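PDB 2DVG: galactose-binding lectin from Arachis hypogaea, which binds galactose-containing carbohydrates as a calcium- and manganese-dependent homotetrameric legume lectin. Local coordinates for residues D80-I85 / D123-S128. Sequence-based numbering, arbitrary orientation.
With CA (calcium ion), chain G; GLA (alpha-D-galactopyranose), chain F.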
# COMPACT_ATOMS: atom_id res chain seq x y z
N ASP A 80 -21.86 -13.26 33.10
CA ASP A 80 -22.65 -12.25 32.43
C ASP A 80 -21.86 -11.76 31.24
O ASP A 80 -20.67 -11.46 31.36
CB ASP A 80 -22.91 -11.07 33.37
CG ASP A 80 -24.36 -10.94 33.76
OD1 ASP A 80 -24.87 -11.85 34.45
OD2 ASP A 80 -24.99 -9.94 33.37
N PRO A 81 -22.49 -11.69 30.07
CA PRO A 81 -21.84 -11.22 28.84
C PRO A 81 -21.46 -9.75 28.98
O PRO A 81 -22.23 -8.86 28.59
CB PRO A 81 -22.91 -11.45 27.79
CG PRO A 81 -23.60 -12.69 28.30
CD PRO A 81 -23.76 -12.37 29.76
N ALA A 82 -20.28 -9.50 29.55
CA ALA A 82 -19.78 -8.14 29.78
C ALA A 82 -18.25 -8.15 29.76
O ALA A 82 -17.65 -9.21 29.91
CB ALA A 82 -20.28 -7.66 31.10
N ASP A 83 -17.60 -6.99 29.62
CA ASP A 83 -18.25 -5.68 29.50
C ASP A 83 -18.20 -5.03 28.10
O ASP A 83 -19.08 -4.24 27.74
CB ASP A 83 -17.65 -4.72 30.53
CG ASP A 83 -18.42 -4.69 31.83
OD1 ASP A 83 -19.27 -3.79 32.01
OD2 ASP A 83 -18.20 -5.57 32.68
N GLY A 84 -17.16 -5.32 27.32
CA GLY A 84 -17.09 -4.71 26.00
C GLY A 84 -15.71 -4.41 25.45
O GLY A 84 -14.70 -4.75 26.04
N ILE A 85 -15.69 -3.75 24.29
CA ILE A 85 -14.45 -3.41 23.63
C ILE A 85 -14.43 -1.95 23.19
O ILE A 85 -15.41 -1.44 22.64
CB ILE A 85 -14.24 -4.27 22.38
CG1 ILE A 85 -14.17 -5.75 22.77
CG2 ILE A 85 -12.97 -3.86 21.66
CD1 ILE A 85 -13.85 -6.67 21.62
N ASP A 123 -20.16 -1.29 23.96
CA ASP A 123 -20.73 -1.68 25.24
C ASP A 123 -21.79 -2.78 25.20
O ASP A 123 -22.79 -2.66 24.49
CB ASP A 123 -21.31 -0.44 25.91
CG ASP A 123 -21.00 -0.36 27.38
OD1 ASP A 123 -21.28 -1.33 28.10
OD2 ASP A 123 -20.48 0.69 27.81
N THR A 124 -21.58 -3.83 25.98
CA THR A 124 -22.50 -4.96 26.03
C THR A 124 -23.18 -5.17 27.38
O THR A 124 -23.80 -6.21 27.60
CB THR A 124 -21.81 -6.27 25.68
OG1 THR A 124 -21.05 -6.71 26.81
CG2 THR A 124 -20.89 -6.07 24.48
N TYR A 125 -23.03 -4.21 28.29
CA TYR A 125 -23.66 -4.27 29.60
C TYR A 125 -23.95 -2.83 30.02
O TYR A 125 -23.10 -1.95 29.88
CB TYR A 125 -22.77 -4.95 30.64
CG TYR A 125 -23.35 -4.94 32.03
CD1 TYR A 125 -23.32 -3.78 32.81
CD2 TYR A 125 -23.96 -6.06 32.57
CE1 TYR A 125 -23.89 -3.74 34.07
CE2 TYR A 125 -24.54 -6.04 33.84
CZ TYR A 125 -24.49 -4.87 34.59
OH TYR A 125 -25.05 -4.82 35.85
N SER A 126 -25.15 -2.59 30.54
CA SER A 126 -25.57 -1.25 30.92
C SER A 126 -25.20 -0.79 32.33
O SER A 126 -25.82 -1.19 33.31
CB SER A 126 -27.07 -1.13 30.74
OG SER A 126 -27.55 0.08 31.28
N ASN A 127 -24.19 0.08 32.42
CA ASN A 127 -23.73 0.61 33.70
C ASN A 127 -24.37 1.95 34.05
O ASN A 127 -23.90 3.00 33.62
CB ASN A 127 -22.21 0.78 33.68
CG ASN A 127 -21.47 -0.53 33.80
OD1 ASN A 127 -21.54 -1.37 32.91
ND2 ASN A 127 -20.76 -0.71 34.91
N SER A 128 -25.43 1.92 34.85
CA SER A 128 -26.10 3.16 35.23
C SER A 128 -25.20 4.15 35.98
O SER A 128 -25.56 5.32 36.13
CB SER A 128 -27.35 2.86 36.06
OG SER A 128 -27.04 2.09 37.21
CA CA G . -21.24 -0.16 30.45
C1 GLA F . -21.28 -5.33 37.67
C2 GLA F . -20.17 -4.48 37.02
C3 GLA F . -20.45 -4.32 35.52
C4 GLA F . -20.68 -5.68 34.85
C5 GLA F . -21.72 -6.50 35.63
C6 GLA F . -21.87 -7.91 35.10
O1 GLA F . -22.56 -4.96 38.05
O2 GLA F . -20.11 -3.21 37.63
O3 GLA F . -19.35 -3.66 34.91
O4 GLA F . -19.46 -6.40 34.76
O5 GLA F . -21.34 -6.61 37.03
O6 GLA F . -23.07 -8.50 35.58
O HOH W 1 -20.13 -2.57 30.08
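Asp83 and Tyr125 come together around the bound galactose, in the sugar site of a legume lectin. The Asp83 carboxylate accepts from two sugar hydroxyls: GLA O4 lies 2.6 Å from Asp83 OD2 and GLA O3 lies 2.9 Å from Asp83 OD1. The Tyr125 ring carries the sugar on one face, with GLA C5 3.3 Å from the ring plane, toward the rim. With CG anti to the backbone N (chi1 176°), the ring lays that face against the galactose. Asp80 OD2 lies at the ring edge, and Ala82 CB packs on Tyr125 CB at 3.7 Å. Asn127 ND2 adds a weak bond to GLA O3, but it is also bonded to Glu129; Ser211 OG is a further sugar partner.

Calcium lies behind this first shell and holds two of its residues, Tyr125 through its backbone O and Asn127 through OD1. Both carboxylate oxygens of Asp123, Asp132 and a water also bind it. That water donates to Asp83 O, which links the metal to the backbone of the sugar-binding aspartate. A cis peptide bond precedes Asp83, as is well known in legume lectins. Two hydrogen bonds from Thr124 join the segments: its backbone N donates nearly straight to Asp83 O (3.1 Å, 170°), and its side-chain OG1 reaches Pro81 O at 3.0 Å from above the carbonyl plane.

Gly84 and Asp123 form an antiparallel non-hydrogen-bonded pair. Here strand 84-91 begins and its neighbour 117-123 ends, within the seven-stranded sheet. Ile85 and Thr124 touch strand 64-74 of the other sheet.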